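Local coordinates for protein putative polysaccharide binding proteins (DUF1812) (Bacteroides thetaiotaomicron VPI-5482, PDB 3GF8) that probably takes part in fimbrial assembly as an outer-membrane lipoprotein of the FimB/Mfa2 family of fimbrial anchor proteins, at residues A[18-23]-A[66-71]; A[76-81]-A[126-131]; A[108-113]-A[189-194]; A[118-123]-A[147-152]. All coordinates share one frame; numbering follows the deposited sequence.

Interaction 1 of 4, residues A[18-23]-A[66-71]; sequences VKFKYD and YLMEVE
V18 O is approached by two groups of 66-71: M68 N bonds to it at 2.9 Å, and L67 CA makes a CA-H...O contact. The return bond, V18 N to M68 O at 2.8 Å, completes an antiparallel hydrogen-bonded pair that attaches strand 68-70 to strand 16-21, whose other neighbour is 139-158. The N-to-C directions of strands 18-21 and 68-70 are 142° apart, and a water bridges the segments: F20 N donates to it (2.7 Å) and it donates to Y66 O. On the apolar face of V18 and M68, V18 CG2 meets V70 CG2 at 3.8 Å. With CG anti to the carbonyl carbon (chi1 -61°), F20 runs alongside Y66 in the same direction; F20 CD1 sits at the edge of the Y66 ring, in its plane, 3.8 Å from Y66 CE2. M68 CB touches the edge of the F20 ring, and V39 packs on both residues. Y66 OH is held by E56. K19 CB lies unusually close to L67 CD2, at 3.4 Å.

Interaction 2 of 4, residues A[76-81]-A[126-131]; sequences QYQFMA and GEVINV
Q78 and N130 lie side by side across a non-hydrogen-bonded position of two antiparallel strands. Q78 CB rests 3.6 Å from I129 O. With CG anti to the carbonyl carbon (chi1 -62°), that atom comes to 3.4 Å from N130 OD1, CD is near both this oxygen and V128 CG1, and NE2 at the tip donates to N130 OD1 at 3.1 Å. The two amide planes are only 6° apart, yet the donor is tilted from the plane of the N130 carbonyl and the bond is bent. An alanine at Q78 would probably leave N130 OD1 without this donor and its amide freer to turn, and V128 CG1 without its contacts with CD and NE2. On the other face, V131 CG2 stands over the centre of the F79 ring, a CH-pi contact; F79 CB meets I129 CG1 at 3.8 Å. Paired backbone bonds join Y77 with V131, F79 with I129, and A81 with G126. Between F79 and A81 the register slips by one residue, with M80 CB against V128 CG2: a beta bulge in the antiparallel ladder of 75-83 and 124-133, within a sheet consistent with the transthyretin-like fold of the family.

Interaction 3 of 4, residues A[108-113]-A[189-194]; sequences LKREAS and DDDVLS
The guanidinium of R110 is covered on one face by L193 CD2, which stands 4.1 Å above the plane, over its centre. The edges are polar. R110 and D190 meet tip to tip, their planes 21° apart: NH1 bonds to D190 OD1 and NH2 to D190 OD2 (2.7 Å), each oxygen offering its syn lone pair. From another side, R110 NE and NH2 both grip L108 O, NE at 2.8 Å. Bends at chi2 and chi3 (-57° and -65°) turn CD and then NE back toward L108 O. NH1 also donates to a water that in turn donates to D191 OD2 (2.6 Å), and the nearby second carboxylate would probably add to the attraction. D190 OD1 takes a further bond, from D191 N above the carboxylate plane. L108 CD2 packs on L193 CD1 at 3.9 Å, with I116 against both leucines. The result is a bidentate, end-on arginine-aspartate salt bridge, tying the loop between strands 105-108 and 115-116 to the loop that leads into strand 193-195.

Interaction 4 of 4, residues A[118-123]-A[147-152]; sequences KRMETL and RDTKIV
The R147 guanidinium has T122 over one face, crossing at about a right angle: T122 CG2 lies 3.5 Å from R147 NE, and T122 OG1 stands above the plane, offset toward the rim. At the edge, in plane, is I151 CD1, and R147 NE donates to T149 O at 3.0 Å, tilted from the guanidinium plane. A water bonded to T122 OG1 and T149 OG1 (2.8 and 2.7 Å) accepts a weak bond from R147 NH2. The loop 118-123 runs antiparallel to strand 139-158 where that strand is broken at D148 and T149, near the centre of the fold. D148 N bonds to L123 O at 2.9 Å. An alanine at R147 would probably leave T149 O without its NE donor and open a gap beneath T122 CG2. T149 OG1, set between the backbone N and the carbonyl carbon (chi1 48°), accepts a nearly straight bond from L123 N (3.1 Å). T149 CG2 packs on L123 CB at 3.8 Å, with Y89 against both.

How the interactions relate
Interactions 1 and 2 share one apolar layer: V18 CG2 touches F79 CE2 (3.8 Å) and F20 CE2 touches A81 CB (4.0 Å). Interaction 4 adjoins interaction 2 in sequence, segment 118-123 leading towards 126-131, and meets interaction 1 where Y22 OH packs on R147 CD at 3.8 Å. Strand 139-158 pairs with both 16-21 and 124-133 and so links these three contacts. Interaction 3 touches interaction 4 alone, through L108 CD1 against M120 CG (3.7 Å), and stays about 17 Å from interaction 1 and about 14 Å from interaction 2, nearest atoms. A 1,2-ethanediol, probably from crystallisation, sits about 4 Å from the I151 side chain in interaction 4.

Interaction 1 of 4, residues A[18-23]-A[66-71]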
loop_
_atom_site.group_PDB
_atom_site.type_symbol
_atom_site.label_atom_id
_atom_site.label_comp_id
_atom_site.label_asym_id
_atom_site.label_seq_id
_atom_site.Cartn_x
_atom_site.Cartn_y
_atom_site.Cartn_z
ATOM N N VAL A 18 -2.934 -22.210 -9.586
ATOM C CA VAL A 18 -2.530 -20.810 -9.572
ATOM C C VAL A 18 -1.365 -20.668 -8.636
ATOM O O VAL A 18 -1.399 -21.156 -7.524
ATOM C CB VAL A 18 -3.677 -19.846 -9.166
ATOM C CG1 VAL A 18 -3.157 -18.416 -9.067
ATOM C CG2 VAL A 18 -4.826 -19.933 -10.157
ATOM N N LYS A 19 -0.301 -20.052 -9.134
ATOM C CA LYS A 19 0.850 -19.697 -8.339
ATOM C C LYS A 19 0.739 -18.200 -8.086
ATOM O O LYS A 19 0.455 -17.438 -9.017
ATOM C CB LYS A 19 2.112 -20.003 -9.138
ATOM C CG LYS A 19 3.436 -19.598 -8.486
ATOM C CD LYS A 19 4.609 -20.276 -9.183
ATOM C CE LYS A 19 5.929 -20.148 -8.401
ATOM N NZ LYS A 19 6.321 -18.725 -8.241
ATOM N N PHE A 20 0.926 -17.782 -6.835
ATOM C CA PHE A 20 0.975 -16.351 -6.505
ATOM C C PHE A 20 2.410 -15.946 -6.259
ATOM O O PHE A 20 3.160 -16.655 -5.562
ATOM C CB PHE A 20 0.170 -16.051 -5.248
ATOM C CG PHE A 20 -1.285 -16.389 -5.366
ATOM C CD1 PHE A 20 -1.731 -17.689 -5.136
ATOM C CD2 PHE A 20 -2.197 -15.423 -5.734
ATOM C CE1 PHE A 20 -3.079 -17.990 -5.239
ATOM C CE2 PHE A 20 -3.526 -15.727 -5.855
ATOM C CZ PHE A 20 -3.964 -17.019 -5.605
ATOM N N LYS A 21 2.826 -14.816 -6.821
ATOM C CA LYS A 21 4.186 -14.320 -6.482
ATOM C C LYS A 21 4.149 -12.892 -6.012
ATOM O O LYS A 21 3.280 -12.131 -6.437
ATOM C CB LYS A 21 5.155 -14.488 -7.652
ATOM C CG LYS A 21 4.850 -13.695 -8.952
ATOM C CD LYS A 21 6.001 -13.900 -9.964
ATOM C CE LYS A 21 5.888 -13.063 -11.187
ATOM N NZ LYS A 21 6.040 -11.653 -10.855
ATOM N N TYR A 22 5.114 -12.543 -5.146
ATOM C CA TYR A 22 5.317 -11.201 -4.668
ATOM C C TYR A 22 6.790 -10.853 -4.783
ATOM O O TYR A 22 7.522 -10.884 -3.782
ATOM C CB TYR A 22 4.811 -11.025 -3.210
ATOM C CG TYR A 22 5.149 -9.678 -2.629
ATOM C CD1 TYR A 22 4.979 -8.493 -3.369
ATOM C CD2 TYR A 22 5.690 -9.575 -1.363
ATOM C CE1 TYR A 22 5.337 -7.228 -2.812
ATOM C CE2 TYR A 22 6.030 -8.348 -0.823
ATOM C CZ TYR A 22 5.868 -7.182 -1.544
ATOM O OH TYR A 22 6.234 -5.984 -0.946
ATOM N N ASP A 23 7.211 -10.524 -6.008
ATOM C CA ASP A 23 8.578 -10.118 -6.267
ATOM C C ASP A 23 8.668 -8.677 -6.686
ATOM O O ASP A 23 9.784 -8.140 -6.847
ATOM C CB ASP A 23 9.257 -11.021 -7.308
ATOM C CG ASP A 23 8.578 -10.984 -8.695
ATOM O OD1 ASP A 23 7.582 -10.278 -8.919
ATOM O OD2 ASP A 23 9.037 -11.736 -9.563
ATOM N N TYR A 66 3.475 -23.270 -2.398
ATOM C CA TYR A 66 2.017 -23.161 -2.427
ATOM C C TYR A 66 1.455 -23.003 -3.849
ATOM O O TYR A 66 1.874 -22.146 -4.602
ATOM C CB TYR A 66 1.538 -21.982 -1.577
ATOM C CG TYR A 66 0.038 -21.774 -1.697
ATOM C CD1 TYR A 66 -0.859 -22.648 -1.083
ATOM C CD2 TYR A 66 -0.481 -20.725 -2.447
ATOM C CE1 TYR A 66 -2.249 -22.479 -1.219
ATOM C CE2 TYR A 66 -1.868 -20.527 -2.570
ATOM C CZ TYR A 66 -2.738 -21.401 -1.960
ATOM O OH TYR A 66 -4.086 -21.195 -2.115
ATOM N N LEU A 67 0.480 -23.820 -4.197
ATOM C CA LEU A 67 -0.289 -23.620 -5.425
ATOM C C LEU A 67 -1.760 -23.776 -5.074
ATOM O O LEU A 67 -2.119 -24.622 -4.261
ATOM C CB LEU A 67 0.129 -24.637 -6.513
ATOM C CG LEU A 67 1.488 -24.444 -7.199
ATOM C CD1 LEU A 67 1.716 -25.530 -8.258
ATOM C CD2 LEU A 67 1.578 -23.082 -7.836
HETATM N N MSE A 68 -2.610 -22.938 -5.646
HETATM C CA MSE A 68 -4.040 -23.060 -5.428
HETATM C C MSE A 68 -4.641 -23.947 -6.517
HETATM O O MSE A 68 -4.462 -23.700 -7.706
HETATM C CB MSE A 68 -4.713 -21.702 -5.456
HETATM C CG MSE A 68 -6.224 -21.763 -5.323
HETATM SE SE MSE A 68 -7.082 -20.015 -5.258
HETATM C CE MSE A 68 -6.787 -19.670 -3.366
ATOM N N GLU A 69 -5.364 -24.974 -6.105
ATOM C CA GLU A 69 -6.046 -25.857 -7.036
ATOM C C GLU A 69 -7.427 -25.294 -7.367
ATOM O O GLU A 69 -8.257 -25.151 -6.490
ATOM C CB GLU A 69 -6.120 -27.263 -6.425
ATOM C CG GLU A 69 -4.731 -27.998 -6.366
ATOM N N VAL A 70 -7.666 -24.948 -8.625
ATOM C CA VAL A 70 -8.915 -24.293 -9.022
ATOM C C VAL A 70 -9.743 -25.230 -9.936
ATOM O O VAL A 70 -9.331 -25.494 -11.063
ATOM C CB VAL A 70 -8.606 -22.946 -9.785
ATOM C CG1 VAL A 70 -9.886 -22.296 -10.309
ATOM C CG2 VAL A 70 -7.791 -21.943 -8.905
ATOM N N GLU A 71 -10.900 -25.726 -9.469
ATOM C CA GLU A 71 -11.799 -26.555 -10.301
ATOM C C GLU A 71 -12.545 -25.671 -11.284
ATOM O O GLU A 71 -13.337 -24.840 -10.885
ATOM C CB GLU A 71 -12.808 -27.323 -9.443
ATOM C CG GLU A 71 -13.913 -28.053 -10.238
ATOM C CD GLU A 71 -13.379 -29.204 -11.056
ATOM O OE1 GLU A 71 -12.523 -29.946 -10.530
ATOM O OE2 GLU A 71 -13.817 -29.371 -12.217
HETATM O O HOH W 1 1.810 -19.301 -4.803
#

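Interaction 2 of 4, residues A[76-81]-A[126-131]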
loop_
_atom_site.group_PDB
_atom_site.type_symbol
_atom_site.label_atom_id
_atom_site.label_comp_id
_atom_site.label_asym_id
_atom_site.label_seq_id
_atom_site.Cartn_x
_atom_site.Cartn_y
_atom_site.Cartn_z
ATOM N N GLN A 76 -12.348 -20.003 -21.327
ATOM C CA GLN A 76 -11.551 -18.797 -21.148
ATOM C C GLN A 76 -12.077 -17.937 -19.995
ATOM O O GLN A 76 -13.285 -17.761 -19.838
ATOM C CB GLN A 76 -11.532 -18.009 -22.447
ATOM C CG GLN A 76 -10.700 -18.722 -23.502
ATOM C CD GLN A 76 -10.725 -18.018 -24.828
ATOM O OE1 GLN A 76 -9.771 -17.317 -25.184
ATOM N NE2 GLN A 76 -11.822 -18.188 -25.576
ATOM N N TYR A 77 -11.153 -17.391 -19.213
ATOM C CA TYR A 77 -11.480 -16.700 -17.971
ATOM C C TYR A 77 -10.544 -15.514 -17.767
ATOM O O TYR A 77 -9.488 -15.446 -18.381
ATOM C CB TYR A 77 -11.302 -17.655 -16.784
ATOM C CG TYR A 77 -12.068 -18.933 -16.934
ATOM C CD1 TYR A 77 -13.417 -19.013 -16.588
ATOM C CD2 TYR A 77 -11.457 -20.064 -17.447
ATOM C CE1 TYR A 77 -14.122 -20.206 -16.743
ATOM C CE2 TYR A 77 -12.133 -21.241 -17.584
ATOM C CZ TYR A 77 -13.462 -21.313 -17.255
ATOM O OH TYR A 77 -14.108 -22.503 -17.408
ATOM N N GLN A 78 -10.939 -14.593 -16.900
ATOM C CA GLN A 78 -9.985 -13.675 -16.298
ATOM C C GLN A 78 -9.894 -13.933 -14.813
ATOM O O GLN A 78 -10.905 -14.200 -14.176
ATOM C CB GLN A 78 -10.368 -12.249 -16.555
ATOM C CG GLN A 78 -10.382 -11.924 -18.015
ATOM C CD GLN A 78 -10.621 -10.469 -18.268
ATOM O OE1 GLN A 78 -11.693 -9.948 -17.981
ATOM N NE2 GLN A 78 -9.620 -9.799 -18.830
ATOM N N PHE A 79 -8.670 -13.925 -14.282
ATOM C CA PHE A 79 -8.447 -14.060 -12.852
ATOM C C PHE A 79 -7.805 -12.787 -12.361
ATOM O O PHE A 79 -7.032 -12.134 -13.083
ATOM C CB PHE A 79 -7.455 -15.182 -12.458
ATOM C CG PHE A 79 -7.846 -16.613 -12.844
ATOM C CD1 PHE A 79 -9.081 -16.948 -13.374
ATOM C CD2 PHE A 79 -6.916 -17.645 -12.615
ATOM C CE1 PHE A 79 -9.368 -18.285 -13.720
ATOM C CE2 PHE A 79 -7.180 -18.952 -12.942
ATOM C CZ PHE A 79 -8.425 -19.291 -13.492
HETATM N N MSE A 80 -8.112 -12.461 -11.110
HETATM C CA MSE A 80 -7.384 -11.456 -10.363
HETATM C C MSE A 80 -7.479 -11.858 -8.902
HETATM O O MSE A 80 -8.143 -12.831 -8.591
HETATM C CB MSE A 80 -7.878 -10.012 -10.666
HETATM C CG MSE A 80 -9.333 -9.687 -10.427
HETATM SE SE MSE A 80 -9.741 -9.350 -8.597
HETATM C CE MSE A 80 -8.600 -7.792 -8.205
ATOM N N ALA A 81 -6.780 -11.155 -8.014
ATOM C CA ALA A 81 -6.872 -11.490 -6.611
ATOM C C ALA A 81 -6.692 -10.278 -5.703
ATOM O O ALA A 81 -6.192 -9.252 -6.131
ATOM C CB ALA A 81 -5.876 -12.566 -6.253
ATOM N N GLY A 126 -3.696 -8.412 -6.873
ATOM C CA GLY A 126 -3.278 -9.440 -7.808
ATOM C C GLY A 126 -3.760 -9.017 -9.154
ATOM O O GLY A 126 -4.967 -8.933 -9.366
ATOM N N GLU A 127 -2.827 -8.764 -10.070
ATOM C CA GLU A 127 -3.185 -8.212 -11.376
ATOM C C GLU A 127 -4.021 -9.199 -12.207
ATOM O O GLU A 127 -3.939 -10.444 -12.013
ATOM C CB GLU A 127 -1.933 -7.809 -12.157
ATOM C CG GLU A 127 -0.899 -7.061 -11.320
ATOM C CD GLU A 127 0.241 -6.541 -12.161
ATOM O OE1 GLU A 127 0.008 -5.593 -12.922
ATOM O OE2 GLU A 127 1.367 -7.057 -12.048
ATOM N N VAL A 128 -4.845 -8.630 -13.093
ATOM C CA VAL A 128 -5.782 -9.392 -13.928
ATOM C C VAL A 128 -5.015 -10.175 -14.998
ATOM O O VAL A 128 -4.152 -9.618 -15.646
ATOM C CB VAL A 128 -6.798 -8.463 -14.641
ATOM C CG1 VAL A 128 -7.669 -9.246 -15.650
ATOM C CG2 VAL A 128 -7.645 -7.747 -13.656
ATOM N N ILE A 129 -5.320 -11.460 -15.161
ATOM C CA ILE A 129 -4.733 -12.266 -16.230
ATOM C C ILE A 129 -5.822 -12.955 -17.068
ATOM O O ILE A 129 -6.925 -13.260 -16.576
ATOM C CB ILE A 129 -3.772 -13.317 -15.656
ATOM C CG1 ILE A 129 -4.500 -14.226 -14.653
ATOM C CG2 ILE A 129 -2.569 -12.636 -14.969
ATOM C CD1 ILE A 129 -3.751 -15.515 -14.353
ATOM N N ASN A 130 -5.523 -13.189 -18.341
ATOM C CA ASN A 130 -6.415 -13.972 -19.197
ATOM C C ASN A 130 -5.999 -15.402 -19.116
ATOM O O ASN A 130 -4.840 -15.687 -19.195
ATOM C CB ASN A 130 -6.342 -13.490 -20.636
ATOM C CG ASN A 130 -6.861 -12.091 -20.775
ATOM O OD1 ASN A 130 -8.032 -11.830 -20.488
ATOM N ND2 ASN A 130 -5.988 -11.161 -21.181
ATOM N N VAL A 131 -6.944 -16.299 -18.915
ATOM C CA VAL A 131 -6.646 -17.718 -18.716
ATOM C C VAL A 131 -7.422 -18.529 -19.757
ATOM O O VAL A 131 -8.641 -18.380 -19.899
ATOM C CB VAL A 131 -7.025 -18.173 -17.305
ATOM C CG1 VAL A 131 -6.827 -19.673 -17.162
ATOM C CG2 VAL A 131 -6.189 -17.414 -16.294
#

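Interaction 3 of 4, residues A[108-113]-A[189-194]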
loop_
_atom_site.group_PDB
_atom_site.type_symbol
_atom_site.label_atom_id
_atom_site.label_comp_id
_atom_site.label_asym_id
_atom_site.label_seq_id
_atom_site.Cartn_x
_atom_site.Cartn_y
_atom_site.Cartn_z
ATOM N N LEU A 108 -11.329 0.757 2.323
ATOM C CA LEU A 108 -10.827 0.792 3.704
ATOM C C LEU A 108 -11.969 1.274 4.597
ATOM O O LEU A 108 -12.613 2.276 4.288
ATOM C CB LEU A 108 -9.634 1.752 3.826
ATOM C CG LEU A 108 -8.996 2.018 5.185
ATOM C CD1 LEU A 108 -8.410 0.752 5.795
ATOM C CD2 LEU A 108 -7.899 3.148 5.070
ATOM N N LYS A 109 -12.248 0.538 5.672
ATOM C CA LYS A 109 -13.304 0.905 6.590
ATOM C C LYS A 109 -12.921 2.162 7.341
ATOM O O LYS A 109 -11.756 2.324 7.750
ATOM C CB LYS A 109 -13.546 -0.233 7.590
ATOM C CG LYS A 109 -14.151 -1.503 6.937
ATOM C CD LYS A 109 -14.455 -2.519 8.029
ATOM C CE LYS A 109 -14.853 -3.869 7.521
ATOM N NZ LYS A 109 -14.664 -4.895 8.595
ATOM N N ARG A 110 -13.895 3.050 7.505
ATOM C CA ARG A 110 -13.742 4.260 8.319
ATOM C C ARG A 110 -15.038 4.622 9.051
ATOM O O ARG A 110 -16.124 4.245 8.657
ATOM C CB ARG A 110 -13.241 5.454 7.511
ATOM C CG ARG A 110 -14.319 6.174 6.636
ATOM C CD ARG A 110 -15.006 5.211 5.657
ATOM N NE ARG A 110 -14.078 4.673 4.655
ATOM C CZ ARG A 110 -13.868 5.207 3.444
ATOM N NH1 ARG A 110 -14.515 6.307 3.070
ATOM N NH2 ARG A 110 -12.993 4.646 2.601
ATOM N N GLU A 111 -14.888 5.362 10.122
ATOM C CA GLU A 111 -15.980 5.968 10.845
ATOM C C GLU A 111 -16.313 7.328 10.258
ATOM O O GLU A 111 -15.573 7.813 9.410
ATOM C CB GLU A 111 -15.520 6.216 12.255
ATOM C CG GLU A 111 -15.217 4.981 13.078
ATOM C CD GLU A 111 -14.882 5.393 14.530
ATOM O OE1 GLU A 111 -14.406 6.565 14.721
ATOM O OE2 GLU A 111 -15.107 4.551 15.449
ATOM N N ALA A 112 -17.368 7.978 10.777
ATOM C CA ALA A 112 -17.802 9.298 10.281
ATOM C C ALA A 112 -16.694 10.296 10.301
ATOM O O ALA A 112 -16.663 11.192 9.438
ATOM C CB ALA A 112 -18.999 9.878 11.090
ATOM N N SER A 113 -15.802 10.193 11.289
ATOM C CA SER A 113 -14.704 11.152 11.383
ATOM C C SER A 113 -13.667 11.072 10.249
ATOM O O SER A 113 -12.843 11.940 10.124
ATOM C CB SER A 113 -13.957 10.964 12.693
ATOM O OG SER A 113 -13.096 9.851 12.610
ATOM N N ASP A 189 -13.279 7.290 -6.588
ATOM C CA ASP A 189 -13.675 8.480 -5.862
ATOM C C ASP A 189 -14.051 8.047 -4.452
ATOM O O ASP A 189 -14.632 6.977 -4.253
ATOM C CB ASP A 189 -14.848 9.187 -6.552
ATOM C CG ASP A 189 -14.414 9.935 -7.830
ATOM O OD1 ASP A 189 -13.219 9.874 -8.194
ATOM O OD2 ASP A 189 -15.253 10.589 -8.476
ATOM N N ASP A 190 -13.680 8.860 -3.480
ATOM C CA ASP A 190 -13.875 8.520 -2.066
ATOM C C ASP A 190 -13.702 9.790 -1.271
ATOM O O ASP A 190 -13.275 10.805 -1.818
ATOM C CB ASP A 190 -12.886 7.424 -1.627
ATOM C CG ASP A 190 -13.273 6.756 -0.282
ATOM O OD1 ASP A 190 -14.356 7.037 0.269
ATOM O OD2 ASP A 190 -12.470 5.956 0.248
ATOM N N ASP A 191 -14.096 9.764 -0.003
ATOM C CA ASP A 191 -13.753 10.855 0.904
ATOM C C ASP A 191 -12.273 10.910 1.110
ATOM O O ASP A 191 -11.593 9.905 0.949
ATOM C CB ASP A 191 -14.415 10.643 2.259
ATOM C CG ASP A 191 -15.909 10.807 2.187
ATOM O OD1 ASP A 191 -16.337 11.814 1.595
ATOM O OD2 ASP A 191 -16.653 9.946 2.691
ATOM N N VAL A 192 -11.789 12.104 1.480
ATOM C CA VAL A 192 -10.423 12.279 1.970
ATOM C C VAL A 192 -10.300 11.796 3.415
ATOM O O VAL A 192 -11.063 12.217 4.295
ATOM C CB VAL A 192 -9.995 13.754 1.878
ATOM C CG1 VAL A 192 -8.563 13.988 2.475
ATOM C CG2 VAL A 192 -10.080 14.212 0.424
ATOM N N LEU A 193 -9.312 10.932 3.639
ATOM C CA LEU A 193 -9.046 10.356 4.931
ATOM C C LEU A 193 -7.800 11.016 5.559
ATOM O O LEU A 193 -6.899 11.482 4.839
ATOM C CB LEU A 193 -8.844 8.839 4.799
ATOM C CG LEU A 193 -9.950 8.009 4.136
ATOM C CD1 LEU A 193 -9.529 6.546 4.083
ATOM C CD2 LEU A 193 -11.347 8.196 4.810
ATOM N N SER A 194 -7.809 11.078 6.897
ATOM C CA SER A 194 -6.699 11.519 7.745
ATOM C C SER A 194 -6.073 10.295 8.421
ATOM O O SER A 194 -6.647 9.708 9.336
ATOM C CB SER A 194 -7.212 12.509 8.802
ATOM O OG SER A 194 -6.163 13.014 9.637
HETATM O O HOH W 2 -16.688 7.656 4.022
#

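Interaction 4 of 4, residues A[118-123]-A[147-152]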
loop_
_atom_site.group_PDB
_atom_site.type_symbol
_atom_site.label_atom_id
_atom_site.label_comp_id
_atom_site.label_asym_id
_atom_site.label_seq_id
_atom_site.Cartn_x
_atom_site.Cartn_y
_atom_site.Cartn_z
ATOM N N LYS A 118 -5.204 2.954 12.854
ATOM C CA LYS A 118 -4.823 1.588 13.156
ATOM C C LYS A 118 -3.737 1.140 12.172
ATOM O O LYS A 118 -3.618 1.693 11.079
ATOM C CB LYS A 118 -6.037 0.659 13.052
ATOM C CG LYS A 118 -6.413 0.312 11.623
ATOM C CD LYS A 118 -7.680 -0.584 11.506
ATOM C CE LYS A 118 -8.929 0.208 11.098
ATOM N NZ LYS A 118 -10.125 -0.674 10.725
ATOM N N ARG A 119 -2.957 0.133 12.536
ATOM C CA ARG A 119 -2.078 -0.466 11.555
ATOM C C ARG A 119 -2.884 -1.481 10.773
ATOM O O ARG A 119 -3.293 -2.446 11.332
ATOM C CB ARG A 119 -0.840 -1.121 12.173
ATOM C CG ARG A 119 0.073 -1.702 11.070
ATOM C CD ARG A 119 1.380 -2.143 11.620
ATOM N NE ARG A 119 1.190 -3.231 12.572
ATOM C CZ ARG A 119 2.110 -3.690 13.431
ATOM N NH1 ARG A 119 3.337 -3.172 13.491
ATOM N NH2 ARG A 119 1.788 -4.689 14.238
HETATM N N MSE A 120 -3.152 -1.244 9.487
HETATM C CA MSE A 120 -3.898 -2.214 8.682
HETATM C C MSE A 120 -3.084 -3.469 8.393
HETATM O O MSE A 120 -1.890 -3.380 8.149
HETATM C CB MSE A 120 -4.281 -1.637 7.340
HETATM C CG MSE A 120 -5.453 -0.776 7.386
HETATM SE SE MSE A 120 -4.849 1.016 7.394
HETATM C CE MSE A 120 -4.698 1.135 5.569
ATOM N N GLU A 121 -3.740 -4.622 8.370
ATOM C CA GLU A 121 -3.129 -5.824 7.791
ATOM C C GLU A 121 -2.778 -5.534 6.325
ATOM O O GLU A 121 -3.539 -4.831 5.581
ATOM C CB GLU A 121 -4.045 -7.047 7.939
ATOM C CG GLU A 121 -5.276 -7.081 7.028
ATOM C CD GLU A 121 -6.494 -6.321 7.537
ATOM O OE1 GLU A 121 -6.388 -5.538 8.489
ATOM O OE2 GLU A 121 -7.596 -6.518 6.970
ATOM N N THR A 122 -1.599 -6.002 5.940
ATOM C CA THR A 122 -0.996 -5.647 4.675
ATOM C C THR A 122 -1.834 -6.221 3.552
ATOM O O THR A 122 -2.309 -7.377 3.627
ATOM C CB THR A 122 0.444 -6.139 4.580
ATOM O OG1 THR A 122 1.206 -5.439 5.558
ATOM C CG2 THR A 122 1.046 -5.894 3.171
ATOM N N LEU A 123 -2.047 -5.352 2.559
ATOM C CA LEU A 123 -2.913 -5.619 1.446
ATOM C C LEU A 123 -2.110 -5.702 0.135
ATOM O O LEU A 123 -1.310 -4.800 -0.152
ATOM C CB LEU A 123 -3.946 -4.500 1.325
ATOM C CG LEU A 123 -4.971 -4.707 0.219
ATOM C CD1 LEU A 123 -5.879 -5.886 0.586
ATOM C CD2 LEU A 123 -5.763 -3.420 0.020
ATOM N N ARG A 147 2.010 -4.521 -3.635
ATOM C CA ARG A 147 1.678 -4.095 -2.299
ATOM C C ARG A 147 1.043 -2.747 -2.341
ATOM O O ARG A 147 1.570 -1.826 -2.972
ATOM C CB ARG A 147 2.892 -4.084 -1.373
ATOM C CG ARG A 147 2.505 -3.817 0.052
ATOM C CD ARG A 147 3.595 -4.191 1.059
ATOM N NE ARG A 147 3.394 -3.465 2.309
ATOM C CZ ARG A 147 4.167 -3.577 3.376
ATOM N NH1 ARG A 147 5.235 -4.358 3.370
ATOM N NH2 ARG A 147 3.878 -2.892 4.461
ATOM N N ASP A 148 -0.104 -2.632 -1.662
ATOM C CA ASP A 148 -0.906 -1.407 -1.716
ATOM C C ASP A 148 -0.837 -0.569 -0.434
ATOM O O ASP A 148 -1.104 0.654 -0.446
ATOM C CB ASP A 148 -2.377 -1.777 -1.990
ATOM C CG ASP A 148 -2.695 -1.944 -3.473
ATOM O OD1 ASP A 148 -1.826 -1.706 -4.343
ATOM O OD2 ASP A 148 -3.848 -2.316 -3.767
ATOM N N THR A 149 -0.535 -1.220 0.682
ATOM C CA THR A 149 -0.454 -0.537 1.953
ATOM C C THR A 149 1.011 -0.147 2.215
ATOM O O THR A 149 1.944 -0.903 1.902
ATOM C CB THR A 149 -1.029 -1.381 3.075
ATOM O OG1 THR A 149 -0.511 -2.703 2.997
ATOM C CG2 THR A 149 -2.551 -1.419 2.979
ATOM N N LYS A 150 1.191 1.057 2.763
ATOM C CA LYS A 150 2.504 1.663 2.888
ATOM C C LYS A 150 2.740 2.112 4.349
ATOM O O LYS A 150 1.934 2.840 4.949
ATOM C CB LYS A 150 2.603 2.836 1.908
ATOM C CG LYS A 150 2.297 2.459 0.479
ATOM C CD LYS A 150 3.387 1.527 -0.139
ATOM C CE LYS A 150 2.847 0.693 -1.292
ATOM N NZ LYS A 150 3.934 -0.051 -2.044
ATOM N N ILE A 151 3.843 1.667 4.916
ATOM C CA ILE A 151 4.165 1.964 6.285
ATOM C C ILE A 151 5.256 3.023 6.247
ATOM O O ILE A 151 6.185 2.948 5.433
ATOM C CB ILE A 151 4.573 0.691 7.015
ATOM C CG1 ILE A 151 3.342 -0.243 7.090
ATOM C CG2 ILE A 151 5.104 1.036 8.403
ATOM C CD1 ILE A 151 3.563 -1.519 7.777
ATOM N N VAL A 152 5.117 4.044 7.079
ATOM C CA VAL A 152 6.106 5.129 7.109
ATOM C C VAL A 152 6.444 5.457 8.554
ATOM O O VAL A 152 5.544 5.598 9.383
ATOM C CB VAL A 152 5.648 6.406 6.383
ATOM C CG1 VAL A 152 4.933 6.086 5.107
ATOM C CG2 VAL A 152 4.768 7.203 7.251
HETATM O O HOH W 3 1.117 -2.698 5.200
#